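Local coordinates for protein putative C39-like peptidase (Bacillus anthracis, PDB 3ERV) that is of unproven function but is probably a membrane-associated cysteine peptidase of the C39-like family, with a papain-like fold of clan CA, at residues K70-I75 / L115-Y119; P89-V94 / Y105-P111; K123-G129 / S218-V224; V145-A151 / N176-L182. All coordinates share one frame; numbering follows the deposited sequence.

Interaction 1 (K70-I75 / L115-Y119); sequences KLANEI and LAKKY
Tyr119 reaches across from helix 109-119 and sets its hydroxyl between Lys70 and Glu74 of helix 68-74. Lys70 NZ donates to Tyr119 OH at 2.7 Å. Tyr119 OH donates to Glu74 OE1 in a very short bond of 2.5 Å. Lys118 NZ also donates weakly to Tyr119 OH (3.3 Å), so the hydroxyl has two lysine donors and one acceptor. Lys70 NZ and Glu74 OE1 lie at the edge of the ring, near its plane. The carboxylate is turned 33° from the ring plane.

The other carboxylate oxygen takes both lysines. Lys70 NZ makes a salt bridge to Glu74 OE2 at 3.1 Å, its hydrogen bond weak. Lys118 NZ comes from across the contact, with a weak salt bridge of 3.4 Å to Glu74 OE2. The two ammonium groups are close, but they share this carboxylate, which probably offsets their charges. Lys70 bends at its last torsion (chi4 -66°), which turns NZ in toward the phenol.

Beside the polar cluster the contact is apolar. Leu71 CD2 touches Tyr119 CE2 at 3.6 Å and packs on Leu115 CG. Leu115 CD2 meets Ile75 CB at 3.8 Å. Leu71 and Leu115 also rest on helix 50-61. Segments 70-74 and 115-119 of the two helices run at 121° to each other, a helix-helix contact with an apolar inner side and a Lys-Glu-Lys salt-bridge network at its rim.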
loop_
_atom_site.group_PDB
_atom_site.type_symbol
_atom_site.label_atom_id
_atom_site.label_comp_id
_atom_site.label_asym_id
_atom_site.label_seq_id
_atom_site.Cartn_x
_atom_site.Cartn_y
_atom_site.Cartn_z
ATOM N N LYS A 70 -4.121 -11.481 -10.795
ATOM C CA LYS A 70 -5.540 -11.173 -10.952
ATOM C C LYS A 70 -5.812 -9.754 -10.450
ATOM O O LYS A 70 -6.540 -8.985 -11.055
ATOM C CB LYS A 70 -6.408 -12.208 -10.201
ATOM C CG LYS A 70 -7.916 -11.966 -10.359
ATOM C CD LYS A 70 -8.647 -13.329 -10.587
ATOM C CE LYS A 70 -10.181 -13.222 -10.673
ATOM N NZ LYS A 70 -10.802 -12.787 -9.382
ATOM N N LEU A 71 -5.190 -9.389 -9.339
ATOM C CA LEU A 71 -5.403 -8.062 -8.772
ATOM C C LEU A 71 -4.812 -6.977 -9.687
ATOM O O LEU A 71 -5.370 -5.847 -9.801
ATOM C CB LEU A 71 -4.789 -7.957 -7.356
ATOM C CG LEU A 71 -5.461 -8.900 -6.335
ATOM C CD1 LEU A 71 -4.773 -8.730 -4.992
ATOM C CD2 LEU A 71 -6.968 -8.595 -6.189
ATOM N N ALA A 72 -3.678 -7.318 -10.306
ATOM C CA ALA A 72 -3.040 -6.400 -11.244
ATOM C C ALA A 72 -3.928 -6.135 -12.470
ATOM O O ALA A 72 -3.912 -5.032 -13.029
ATOM C CB ALA A 72 -1.712 -6.921 -11.676
ATOM N N ASN A 73 -4.689 -7.133 -12.911
ATOM C CA ASN A 73 -5.567 -6.890 -14.016
ATOM C C ASN A 73 -6.816 -6.131 -13.572
ATOM O O ASN A 73 -7.375 -5.351 -14.336
ATOM C CB ASN A 73 -5.949 -8.201 -14.704
ATOM C CG ASN A 73 -6.779 -7.961 -15.931
ATOM O OD1 ASN A 73 -7.828 -8.536 -16.092
ATOM N ND2 ASN A 73 -6.307 -7.075 -16.800
ATOM N N GLU A 74 -7.257 -6.369 -12.339
ATOM C CA GLU A 74 -8.530 -5.825 -11.851
ATOM C C GLU A 74 -8.499 -4.408 -11.311
ATOM O O GLU A 74 -9.519 -3.747 -11.278
ATOM C CB GLU A 74 -9.165 -6.786 -10.829
ATOM C CG GLU A 74 -9.705 -8.072 -11.528
ATOM C CD GLU A 74 -10.145 -9.132 -10.513
ATOM O OE1 GLU A 74 -9.860 -8.963 -9.299
ATOM O OE2 GLU A 74 -10.776 -10.145 -10.933
ATOM N N ILE A 75 -7.336 -3.959 -10.852
ATOM C CA ILE A 75 -7.204 -2.630 -10.334
ATOM C C ILE A 75 -7.622 -1.641 -11.407
ATOM O O ILE A 75 -7.290 -1.803 -12.574
ATOM C CB ILE A 75 -5.772 -2.313 -9.811
ATOM C CG1 ILE A 75 -5.769 -0.948 -9.134
ATOM C CG2 ILE A 75 -4.769 -2.287 -10.931
ATOM C CD1 ILE A 75 -6.279 -0.933 -7.767
ATOM N N LEU A 115 -10.829 -2.155 -4.825
ATOM C CA LEU A 115 -10.468 -3.486 -5.258
ATOM C C LEU A 115 -10.633 -4.421 -4.066
ATOM O O LEU A 115 -11.086 -5.551 -4.232
ATOM C CB LEU A 115 -9.029 -3.538 -5.816
ATOM C CG LEU A 115 -8.478 -4.877 -6.367
ATOM C CD1 LEU A 115 -9.486 -5.575 -7.308
ATOM C CD2 LEU A 115 -7.164 -4.648 -7.099
ATOM N N ALA A 116 -10.233 -3.954 -2.875
ATOM C CA ALA A 116 -10.331 -4.796 -1.679
ATOM C C ALA A 116 -11.797 -5.198 -1.421
ATOM O O ALA A 116 -12.088 -6.337 -1.007
ATOM C CB ALA A 116 -9.764 -4.061 -0.419
ATOM N N LYS A 117 -12.691 -4.228 -1.617
ATOM C CA LYS A 117 -14.140 -4.442 -1.448
ATOM C C LYS A 117 -14.745 -5.456 -2.419
ATOM O O LYS A 117 -15.716 -6.098 -2.084
ATOM C CB LYS A 117 -14.881 -3.120 -1.629
ATOM C CG LYS A 117 -14.654 -2.138 -0.549
ATOM C CD LYS A 117 -16.019 -1.584 -0.122
ATOM C CE LYS A 117 -16.527 -2.332 1.082
ATOM N NZ LYS A 117 -18.020 -2.140 1.209
ATOM N N LYS A 118 -14.173 -5.594 -3.613
ATOM C CA LYS A 118 -14.626 -6.598 -4.544
ATOM C C LYS A 118 -14.567 -7.963 -3.842
ATOM O O LYS A 118 -15.455 -8.816 -3.997
ATOM C CB LYS A 118 -13.748 -6.628 -5.804
ATOM C CG LYS A 118 -14.288 -7.550 -6.896
ATOM C CD LYS A 118 -13.294 -7.834 -8.049
ATOM C CE LYS A 118 -13.823 -8.931 -8.985
ATOM N NZ LYS A 118 -13.236 -10.268 -8.629
ATOM N N TYR A 119 -13.513 -8.161 -3.058
ATOM C CA TYR A 119 -13.264 -9.465 -2.462
ATOM C C TYR A 119 -13.774 -9.568 -1.011
ATOM O O TYR A 119 -14.050 -10.662 -0.540
ATOM C CB TYR A 119 -11.759 -9.769 -2.499
ATOM C CG TYR A 119 -11.296 -10.071 -3.866
ATOM C CD1 TYR A 119 -11.334 -11.376 -4.357
ATOM C CD2 TYR A 119 -10.874 -9.049 -4.720
ATOM C CE1 TYR A 119 -10.941 -11.629 -5.632
ATOM C CE2 TYR A 119 -10.477 -9.315 -5.990
ATOM C CZ TYR A 119 -10.510 -10.591 -6.430
ATOM O OH TYR A 119 -10.113 -10.838 -7.702
#

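Interaction 2 (P89-V94 / Y105-P111); sequences PNEGFV and YGVYHGP
Phe93 and Val94 run beside Tyr105 to Val107 in opposite directions, joined by backbone bonds from Val94 N to Gly106 O (3.0 Å) and from Tyr105 N to Val94 O (2.8 Å). A third bond, Tyr108 N to Pro89 O, ties the other end. Its donor sits above the carbonyl plane, 45° out of it.

Pro89 is the main side chain here. Its CG lies over one face of the Tyr108 ring, 3.8 Å from the centroid, in a CH-pi contact. The same CG meets the edge of the Tyr105 ring at CE2 (4.0 Å). The two phenols join at their hydroxyls, 2.7 Å from Tyr105 OH to Tyr108 OH. Asn90 OD1 approaches the Tyr108 ring at its edge. It also accepts from a water, which takes the N-H of Gly110.

Phe93 CG is anti to the backbone N (chi1 -174°), which lays one ring face along Gly106, with CE1 3.5 Å from Gly106 CA. Val107 CB packs beside Phe93 CD1. Pro111 CG presses on Asn90 O.

Strand 93-94 is the parallel neighbour of strand 77-82, with Phe93 backbone-bonded to Lys76 and Val78. Tyr108 and Pro89 reach Val171 of strand 169-173, and Tyr108 OH bonds Ser172 O. Tyr108 is at the N-cap position of helix 109-119, so the contact ends at the start of that helix.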
loop_
_atom_site.group_PDB
_atom_site.type_symbol
_atom_site.label_atom_id
_atom_site.label_comp_id
_atom_site.label_asym_id
_atom_site.label_seq_id
_atom_site.Cartn_x
_atom_site.Cartn_y
_atom_site.Cartn_z
ATOM N N PRO A 89 -3.449 9.203 -9.208
ATOM C CA PRO A 89 -3.440 7.868 -8.541
ATOM C C PRO A 89 -4.605 7.677 -7.569
ATOM O O PRO A 89 -4.840 6.542 -7.085
ATOM C CB PRO A 89 -2.102 7.822 -7.794
ATOM C CG PRO A 89 -1.727 9.334 -7.582
ATOM C CD PRO A 89 -2.285 10.043 -8.849
ATOM N N ASN A 90 -5.312 8.779 -7.272
ATOM C CA ASN A 90 -6.568 8.701 -6.568
ATOM C C ASN A 90 -7.706 8.230 -7.463
ATOM O O ASN A 90 -8.761 7.818 -6.967
ATOM C CB ASN A 90 -6.915 10.023 -5.874
ATOM C CG ASN A 90 -5.850 10.438 -4.823
ATOM O OD1 ASN A 90 -5.724 9.842 -3.750
ATOM N ND2 ASN A 90 -5.066 11.459 -5.163
ATOM N N GLU A 91 -7.506 8.256 -8.776
ATOM C CA GLU A 91 -8.549 7.760 -9.680
ATOM C C GLU A 91 -8.319 6.287 -10.116
ATOM O O GLU A 91 -9.249 5.492 -10.185
ATOM C CB GLU A 91 -8.711 8.661 -10.877
ATOM C CG GLU A 91 -10.085 8.506 -11.502
ATOM C CD GLU A 91 -10.174 9.143 -12.895
ATOM O OE1 GLU A 91 -9.455 10.155 -13.126
ATOM O OE2 GLU A 91 -10.966 8.647 -13.740
ATOM N N GLY A 92 -7.074 5.933 -10.356
ATOM C CA GLY A 92 -6.747 4.554 -10.685
ATOM C C GLY A 92 -5.245 4.368 -10.636
ATOM O O GLY A 92 -4.490 5.342 -10.384
ATOM N N PHE A 93 -4.796 3.138 -10.919
ATOM C CA PHE A 93 -3.377 2.923 -11.107
ATOM C C PHE A 93 -2.898 3.730 -12.305
ATOM O O PHE A 93 -3.451 3.621 -13.400
ATOM C CB PHE A 93 -3.028 1.418 -11.281
ATOM C CG PHE A 93 -1.567 1.167 -11.330
ATOM C CD1 PHE A 93 -0.898 0.715 -10.206
ATOM C CD2 PHE A 93 -0.835 1.441 -12.502
ATOM C CE1 PHE A 93 0.515 0.497 -10.250
ATOM C CE2 PHE A 93 0.564 1.258 -12.552
ATOM C CZ PHE A 93 1.242 0.781 -11.435
ATOM N N VAL A 94 -1.835 4.513 -12.126
ATOM C CA VAL A 94 -1.392 5.435 -13.207
ATOM C C VAL A 94 -0.330 4.791 -14.107
ATOM O O VAL A 94 0.829 4.556 -13.672
ATOM C CB VAL A 94 -0.825 6.818 -12.656
ATOM C CG1 VAL A 94 -0.411 7.764 -13.832
ATOM C CG2 VAL A 94 -1.821 7.511 -11.761
ATOM N N TYR A 105 3.255 4.931 -12.409
ATOM C CA TYR A 105 3.547 5.397 -11.091
ATOM C C TYR A 105 3.064 4.384 -10.017
ATOM O O TYR A 105 3.848 3.557 -9.533
ATOM C CB TYR A 105 2.926 6.802 -10.909
ATOM C CG TYR A 105 3.058 7.330 -9.488
ATOM C CD1 TYR A 105 4.326 7.506 -8.910
ATOM C CD2 TYR A 105 1.934 7.662 -8.729
ATOM C CE1 TYR A 105 4.468 7.982 -7.611
ATOM C CE2 TYR A 105 2.065 8.131 -7.418
ATOM C CZ TYR A 105 3.367 8.305 -6.884
ATOM O OH TYR A 105 3.574 8.791 -5.617
ATOM N N GLY A 106 1.763 4.403 -9.700
ATOM C CA GLY A 106 1.226 3.554 -8.617
ATOM C C GLY A 106 -0.228 3.938 -8.467
ATOM O O GLY A 106 -0.808 4.583 -9.359
ATOM N N VAL A 107 -0.812 3.579 -7.336
ATOM C CA VAL A 107 -2.230 3.797 -7.117
ATOM C C VAL A 107 -2.373 4.119 -5.640
ATOM O O VAL A 107 -1.618 3.607 -4.813
ATOM C CB VAL A 107 -3.079 2.545 -7.512
ATOM C CG1 VAL A 107 -2.672 1.349 -6.643
ATOM C CG2 VAL A 107 -4.569 2.833 -7.329
ATOM N N TYR A 108 -3.314 4.990 -5.301
ATOM C CA TYR A 108 -3.473 5.407 -3.920
ATOM C C TYR A 108 -4.632 4.640 -3.259
ATOM O O TYR A 108 -5.190 3.711 -3.827
ATOM C CB TYR A 108 -3.628 6.933 -3.833
ATOM C CG TYR A 108 -2.309 7.699 -3.943
ATOM C CD1 TYR A 108 -1.091 7.007 -4.024
ATOM C CD2 TYR A 108 -2.267 9.123 -3.919
ATOM C CE1 TYR A 108 0.124 7.673 -4.107
ATOM C CE2 TYR A 108 -1.035 9.812 -3.993
ATOM C CZ TYR A 108 0.167 9.064 -4.081
ATOM O OH TYR A 108 1.430 9.673 -4.161
ATOM N N HIS A 109 -4.991 5.035 -2.045
ATOM C CA HIS A 109 -5.886 4.256 -1.238
ATOM C C HIS A 109 -7.322 4.084 -1.819
ATOM O O HIS A 109 -7.934 3.041 -1.636
ATOM C CB HIS A 109 -5.936 4.846 0.182
ATOM C CG HIS A 109 -6.703 6.130 0.266
ATOM N ND1 HIS A 109 -8.043 6.173 0.603
ATOM C CD2 HIS A 109 -6.333 7.411 0.022
ATOM C CE1 HIS A 109 -8.464 7.432 0.572
ATOM N NE2 HIS A 109 -7.443 8.202 0.228
ATOM N N GLY A 110 -7.867 5.084 -2.510
ATOM C CA GLY A 110 -9.280 4.968 -2.964
ATOM C C GLY A 110 -9.545 3.748 -3.858
ATOM O O GLY A 110 -10.333 2.823 -3.525
ATOM N N PRO A 111 -8.904 3.729 -5.021
ATOM C CA PRO A 111 -9.032 2.650 -6.012
ATOM C C PRO A 111 -8.545 1.345 -5.385
ATOM O O PRO A 111 -9.099 0.276 -5.609
ATOM C CB PRO A 111 -8.064 3.101 -7.143
ATOM C CG PRO A 111 -7.907 4.643 -6.922
ATOM C CD PRO A 111 -7.946 4.769 -5.422
HETATM O O HOH W 1 -7.407 7.734 -3.237
#

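Interaction 3 (K123-G129 / S218-V224); sequences KAVDLTG and SQAISYV
Asp126 and Ile221 face each other across two antiparallel strands. Asp126 CB lies near Ile221 CD1. Its CG, anti to the backbone N (chi1 -169°), comes closer to the same methyl, at 3.6 Å. OD1 also touches that methyl, but its bonds go to its own chain. It accepts from Thr128 OG1 at 2.6 Å on its syn lone pair. It also accepts from Thr128 N at 2.8 Å, on the anti side and 25° out of the carboxylate plane. The second of these bonds makes an Asx turn. Ala220 O, 3.1 Å from Asp126 OD1, is another acceptor and not a partner. OD2 stays beside the Ile221 CD1 methyl and bonds His109 ND1 of helix 109-119.

Thr128 OG1 also works across the gap, where it accepts from Ala220 N at 3.0 Å. A side chain thus takes the place of a backbone carbonyl just beyond strand 124-126.

Strand 124-126 pairs with strand 220-223 in an antiparallel sheet, as in the papain-like fold of clan CA. Val125 and Ser222 exchange two nearly straight bonds, Val125 N to Ser222 O and Ser222 N to Val125 O, both 2.9 Å. Leu127 N to Ala220 O and Val224 N to Lys123 O extend the ladder on either side.

On the face opposite Asp126, Val125 CG1 meets Val224 CG1, the two side chains crossing at about a right angle. Leu127 CD1 touches Ser222 CB nearby. Ser222 OG bonds Pro144 O.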
loop_
_atom_site.group_PDB
_atom_site.type_symbol
_atom_site.label_atom_id
_atom_site.label_comp_id
_atom_site.label_asym_id
_atom_site.label_seq_id
_atom_site.Cartn_x
_atom_site.Cartn_y
_atom_site.Cartn_z
ATOM N N LYS A 123 -16.244 -6.591 4.850
ATOM C CA LYS A 123 -15.154 -6.490 5.862
ATOM C C LYS A 123 -14.043 -5.488 5.554
ATOM O O LYS A 123 -13.336 -5.036 6.441
ATOM C CB LYS A 123 -14.513 -7.863 6.075
ATOM C CG LYS A 123 -15.483 -8.923 6.484
ATOM C CD LYS A 123 -14.765 -10.200 6.810
ATOM C CE LYS A 123 -15.768 -11.326 7.029
ATOM N NZ LYS A 123 -15.138 -12.564 7.582
ATOM N N ALA A 124 -13.842 -5.174 4.288
ATOM C CA ALA A 124 -12.747 -4.282 3.921
ATOM C C ALA A 124 -13.022 -2.878 4.516
ATOM O O ALA A 124 -14.187 -2.412 4.546
ATOM C CB ALA A 124 -12.591 -4.231 2.415
ATOM N N VAL A 125 -11.973 -2.232 5.043
ATOM C CA VAL A 125 -12.095 -0.890 5.615
ATOM C C VAL A 125 -10.932 -0.004 5.132
ATOM O O VAL A 125 -9.799 -0.474 4.941
ATOM C CB VAL A 125 -12.076 -0.914 7.182
ATOM C CG1 VAL A 125 -13.309 -1.612 7.722
ATOM C CG2 VAL A 125 -10.826 -1.632 7.694
ATOM N N ASP A 126 -11.230 1.270 4.900
ATOM C CA ASP A 126 -10.213 2.242 4.537
ATOM C C ASP A 126 -9.857 3.043 5.789
ATOM O O ASP A 126 -10.689 3.805 6.322
ATOM C CB ASP A 126 -10.750 3.175 3.468
ATOM C CG ASP A 126 -9.660 4.053 2.855
ATOM O OD1 ASP A 126 -8.619 4.324 3.512
ATOM O OD2 ASP A 126 -9.831 4.413 1.684
ATOM N N LEU A 127 -8.648 2.863 6.295
ATOM C CA LEU A 127 -8.286 3.548 7.508
ATOM C C LEU A 127 -7.507 4.800 7.176
ATOM O O LEU A 127 -6.800 5.312 8.022
ATOM C CB LEU A 127 -7.429 2.634 8.410
ATOM C CG LEU A 127 -8.090 1.304 8.785
ATOM C CD1 LEU A 127 -7.137 0.346 9.542
ATOM C CD2 LEU A 127 -9.300 1.626 9.624
ATOM N N THR A 128 -7.616 5.296 5.959
ATOM C CA THR A 128 -6.814 6.477 5.569
ATOM C C THR A 128 -7.180 7.717 6.404
ATOM O O THR A 128 -8.348 7.988 6.609
ATOM C CB THR A 128 -6.987 6.737 4.079
ATOM O OG1 THR A 128 -6.389 5.642 3.376
ATOM C CG2 THR A 128 -6.355 8.104 3.622
ATOM N N GLY A 129 -6.189 8.432 6.925
ATOM C CA GLY A 129 -6.461 9.599 7.769
ATOM C C GLY A 129 -6.589 9.317 9.262
ATOM O O GLY A 129 -6.613 10.242 10.049
ATOM N N SER A 218 -1.097 9.433 5.183
ATOM C CA SER A 218 -1.703 8.488 6.133
ATOM C C SER A 218 -2.613 7.428 5.451
ATOM O O SER A 218 -3.666 7.076 5.986
ATOM C CB SER A 218 -2.503 9.266 7.189
ATOM O OG SER A 218 -1.615 9.874 8.117
ATOM N N GLN A 219 -2.208 6.951 4.273
ATOM C CA GLN A 219 -3.057 6.069 3.483
ATOM C C GLN A 219 -2.942 4.617 3.965
ATOM O O GLN A 219 -1.828 4.084 4.079
ATOM C CB GLN A 219 -2.716 6.146 2.026
ATOM C CG GLN A 219 -2.432 7.547 1.461
ATOM C CD GLN A 219 -2.299 7.463 -0.049
ATOM O OE1 GLN A 219 -3.057 6.730 -0.674
ATOM N NE2 GLN A 219 -1.327 8.172 -0.642
ATOM N N ALA A 220 -4.083 3.984 4.250
ATOM C CA ALA A 220 -4.061 2.607 4.787
ATOM C C ALA A 220 -5.342 1.868 4.562
ATOM O O ALA A 220 -6.410 2.433 4.681
ATOM C CB ALA A 220 -3.743 2.605 6.254
ATOM N N ILE A 221 -5.224 0.592 4.210
ATOM C CA ILE A 221 -6.380 -0.269 3.947
ATOM C C ILE A 221 -6.265 -1.513 4.849
ATOM O O ILE A 221 -5.191 -2.104 4.983
ATOM C CB ILE A 221 -6.428 -0.771 2.478
ATOM C CG1 ILE A 221 -6.525 0.373 1.455
ATOM C CG2 ILE A 221 -7.528 -1.838 2.269
ATOM C CD1 ILE A 221 -7.626 1.291 1.754
ATOM N N SER A 222 -7.372 -1.941 5.427
ATOM C CA SER A 222 -7.356 -3.209 6.148
ATOM C C SER A 222 -8.707 -3.900 6.000
ATOM O O SER A 222 -9.441 -3.646 5.027
ATOM C CB SER A 222 -6.986 -3.004 7.632
ATOM O OG SER A 222 -6.810 -4.265 8.296
ATOM N N TYR A 223 -9.039 -4.776 6.942
ATOM C CA TYR A 223 -10.372 -5.338 6.970
ATOM C C TYR A 223 -10.710 -5.648 8.439
ATOM O O TYR A 223 -9.839 -5.601 9.322
ATOM C CB TYR A 223 -10.450 -6.610 6.087
ATOM C CG TYR A 223 -9.497 -7.704 6.593
ATOM C CD1 TYR A 223 -9.954 -8.749 7.406
ATOM C CD2 TYR A 223 -8.121 -7.646 6.311
ATOM C CE1 TYR A 223 -9.066 -9.725 7.896
ATOM C CE2 TYR A 223 -7.233 -8.606 6.780
ATOM C CZ TYR A 223 -7.699 -9.648 7.570
ATOM O OH TYR A 223 -6.796 -10.615 8.048
ATOM N N VAL A 224 -11.970 -5.983 8.706
ATOM C CA VAL A 224 -12.350 -6.378 10.055
ATOM C C VAL A 224 -12.803 -7.852 10.124
ATOM O O VAL A 224 -13.301 -8.427 9.133
ATOM C CB VAL A 224 -13.409 -5.402 10.648
ATOM C CG1 VAL A 224 -12.794 -4.006 10.806
ATOM C CG2 VAL A 224 -14.650 -5.344 9.758
#

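Interaction 4 (V145-A151 / N176-L182); sequences VVIITNA and NEHCVVL
Val145 to Asn150 and Glu177 to Leu182 form a regular antiparallel ladder in the main sheet of what is probably a papain-like fold. The second strand carries His178, probably the histidine of a Cys-His-Asp triad with Cys50 and Asp194. Its NE2 bonds Asp194 OD1, and its side chain touches Cys50 on helix 50-61.

Three residue pairs hold the ladder with two bonds each. In the middle, Ile147 N meets Val180 O at 2.8 Å, nearly straight on to the carbonyl. Next to it, Thr149 N donates to His178 O and His178 N to Thr149 O, so two backbone bonds to Thr149 hold the peptide of the probable catalytic histidine. Ala151 N to Asn176 O (2.7 Å) closes the end, and Ala151 CA approaches the imidazole obliquely.

The two faces differ. Ile147 and Val180 lie side by side, CG1 to CG2 at 3.8 Å, and Ile147 touches helices 132-140 and 206-215. On the other face Ile148 CD1 packs on Cys179 SG at 3.8 Å. Glu177 OE2 touches Ile148 CG2, the two side chains crossing obliquely. Cys179 SG is anti to its backbone N (chi1 177°) and touches Val146 CG1 at 3.4 Å.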
loop_
_atom_site.group_PDB
_atom_site.type_symbol
_atom_site.label_atom_id
_atom_site.label_comp_id
_atom_site.label_asym_id
_atom_site.label_seq_id
_atom_site.Cartn_x
_atom_site.Cartn_y
_atom_site.Cartn_z
ATOM N N VAL A 145 -2.254 -4.463 7.847
ATOM C CA VAL A 145 -2.715 -3.237 7.206
ATOM C C VAL A 145 -1.822 -2.932 5.986
ATOM O O VAL A 145 -0.608 -2.891 6.109
ATOM C CB VAL A 145 -2.655 -2.054 8.234
ATOM C CG1 VAL A 145 -3.211 -0.711 7.637
ATOM C CG2 VAL A 145 -3.343 -2.469 9.536
ATOM N N VAL A 146 -2.429 -2.724 4.823
ATOM C CA VAL A 146 -1.692 -2.314 3.663
ATOM C C VAL A 146 -1.453 -0.795 3.748
ATOM O O VAL A 146 -2.398 -0.018 3.972
ATOM C CB VAL A 146 -2.460 -2.659 2.390
ATOM C CG1 VAL A 146 -1.755 -2.061 1.118
ATOM C CG2 VAL A 146 -2.675 -4.172 2.304
ATOM N N ILE A 147 -0.199 -0.365 3.585
ATOM C CA ILE A 147 0.090 1.062 3.726
ATOM C C ILE A 147 0.886 1.667 2.561
ATOM O O ILE A 147 1.779 1.031 1.994
ATOM C CB ILE A 147 0.755 1.389 5.087
ATOM C CG1 ILE A 147 2.168 0.838 5.111
ATOM C CG2 ILE A 147 -0.091 0.883 6.311
ATOM C CD1 ILE A 147 3.203 1.910 4.851
ATOM N N ILE A 148 0.557 2.886 2.178
ATOM C CA ILE A 148 1.366 3.559 1.170
ATOM C C ILE A 148 2.420 4.417 1.921
ATOM O O ILE A 148 2.065 5.129 2.844
ATOM C CB ILE A 148 0.512 4.483 0.265
ATOM C CG1 ILE A 148 -0.656 3.722 -0.378
ATOM C CG2 ILE A 148 1.391 5.200 -0.792
ATOM C CD1 ILE A 148 -0.253 2.664 -1.310
ATOM N N THR A 149 3.690 4.334 1.528
ATOM C CA THR A 149 4.757 5.107 2.180
ATOM C C THR A 149 5.796 5.404 1.125
ATOM O O THR A 149 5.452 5.431 -0.057
ATOM C CB THR A 149 5.407 4.354 3.362
ATOM O OG1 THR A 149 6.383 5.200 3.990
ATOM C CG2 THR A 149 6.113 3.063 2.896
ATOM N N ASN A 150 7.053 5.631 1.517
ATOM C CA ASN A 150 8.127 5.692 0.507
ATOM C C ASN A 150 9.189 4.630 0.792
ATOM O O ASN A 150 9.308 4.158 1.916
ATOM C CB ASN A 150 8.748 7.092 0.412
ATOM C CG ASN A 150 9.706 7.370 1.572
ATOM O OD1 ASN A 150 10.840 6.899 1.583
ATOM N ND2 ASN A 150 9.222 8.057 2.563
ATOM N N ALA A 151 9.954 4.257 -0.230
ATOM C CA ALA A 151 10.876 3.120 -0.123
ATOM C C ALA A 151 11.927 3.200 1.019
ATOM O O ALA A 151 12.455 2.150 1.442
ATOM C CB ALA A 151 11.544 2.881 -1.453
ATOM N N ASN A 176 9.833 7.552 -5.239
ATOM C CA ASN A 176 10.172 6.719 -4.101
ATOM C C ASN A 176 8.909 5.988 -3.572
ATOM O O ASN A 176 9.004 5.229 -2.619
ATOM C CB ASN A 176 10.580 7.689 -2.941
ATOM C CG ASN A 176 11.998 8.153 -3.034
ATOM O OD1 ASN A 176 12.879 7.551 -2.420
ATOM N ND2 ASN A 176 12.246 9.241 -3.789
ATOM N N GLU A 177 7.727 6.323 -4.103
ATOM C CA GLU A 177 6.461 5.753 -3.575
ATOM C C GLU A 177 6.577 4.242 -3.466
ATOM O O GLU A 177 7.068 3.583 -4.381
ATOM C CB GLU A 177 5.252 6.084 -4.484
ATOM C CG GLU A 177 3.877 5.555 -3.954
ATOM C CD GLU A 177 3.339 4.267 -4.633
ATOM O OE1 GLU A 177 3.992 3.702 -5.539
ATOM O OE2 GLU A 177 2.241 3.798 -4.229
ATOM N N HIS A 178 6.091 3.707 -2.360
ATOM C CA HIS A 178 6.143 2.296 -2.100
ATOM C C HIS A 178 4.927 1.809 -1.281
ATOM O O HIS A 178 4.186 2.600 -0.650
ATOM C CB HIS A 178 7.465 1.955 -1.408
ATOM C CG HIS A 178 7.795 0.483 -1.414
ATOM N ND1 HIS A 178 7.552 -0.337 -2.503
ATOM C CD2 HIS A 178 8.343 -0.313 -0.464
ATOM C CE1 HIS A 178 7.942 -1.568 -2.226
ATOM N NE2 HIS A 178 8.420 -1.584 -0.992
ATOM N N CYS A 179 4.701 0.500 -1.272
ATOM C CA CYS A 179 3.537 -0.016 -0.546
ATOM C C CYS A 179 3.907 -1.328 0.074
ATOM O O CYS A 179 4.485 -2.181 -0.575
ATOM C CB CYS A 179 2.339 -0.164 -1.497
ATOM S SG CYS A 179 0.880 -0.871 -0.718
ATOM N N VAL A 180 3.573 -1.482 1.344
ATOM C CA VAL A 180 3.968 -2.658 2.129
ATOM C C VAL A 180 2.802 -3.055 3.056
ATOM O O VAL A 180 1.821 -2.326 3.203
ATOM C CB VAL A 180 5.308 -2.421 2.969
ATOM C CG1 VAL A 180 6.490 -1.918 2.080
ATOM C CG2 VAL A 180 5.073 -1.488 4.132
ATOM N N VAL A 181 2.914 -4.222 3.670
ATOM C CA VAL A 181 1.941 -4.682 4.651
ATOM C C VAL A 181 2.556 -4.541 6.018
ATOM O O VAL A 181 3.636 -5.106 6.260
ATOM C CB VAL A 181 1.525 -6.200 4.450
ATOM C CG1 VAL A 181 0.372 -6.570 5.406
ATOM C CG2 VAL A 181 1.157 -6.486 2.957
ATOM N N LEU A 182 1.869 -3.798 6.884
ATOM C CA LEU A 182 2.200 -3.697 8.304
ATOM C C LEU A 182 1.719 -4.934 9.043
ATOM O O LEU A 182 0.508 -5.219 9.113
ATOM C CB LEU A 182 1.576 -2.443 8.929
ATOM C CG LEU A 182 1.771 -2.258 10.455
ATOM C CD1 LEU A 182 3.241 -2.045 10.828
ATOM C CD2 LEU A 182 0.926 -1.114 10.987
#

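Overall arrangement
From the N terminus, segment 70-75 comes first. Interaction 1 closes its loop at 115-119, and interaction 2 is nested within that loop. Both use helix 109-119, and Ile75 packs on Phe93, Val107 and Pro111 between them. After a short turn the chain enters strand 124-126. Interaction 3 opens there and closes only near the C terminus, at 218-224, with interaction 4 nested inside it. Strands 220-223 and 145-150 are neighbours in one sheet, joined by a probable hydrogen bond from Val146 N to Ile221 O. His109 bonds Asp126 and Gln219, tying interaction 2 to interaction 3. The helical part is thus fastened to the sheet, while interactions 1 and 4 do not touch.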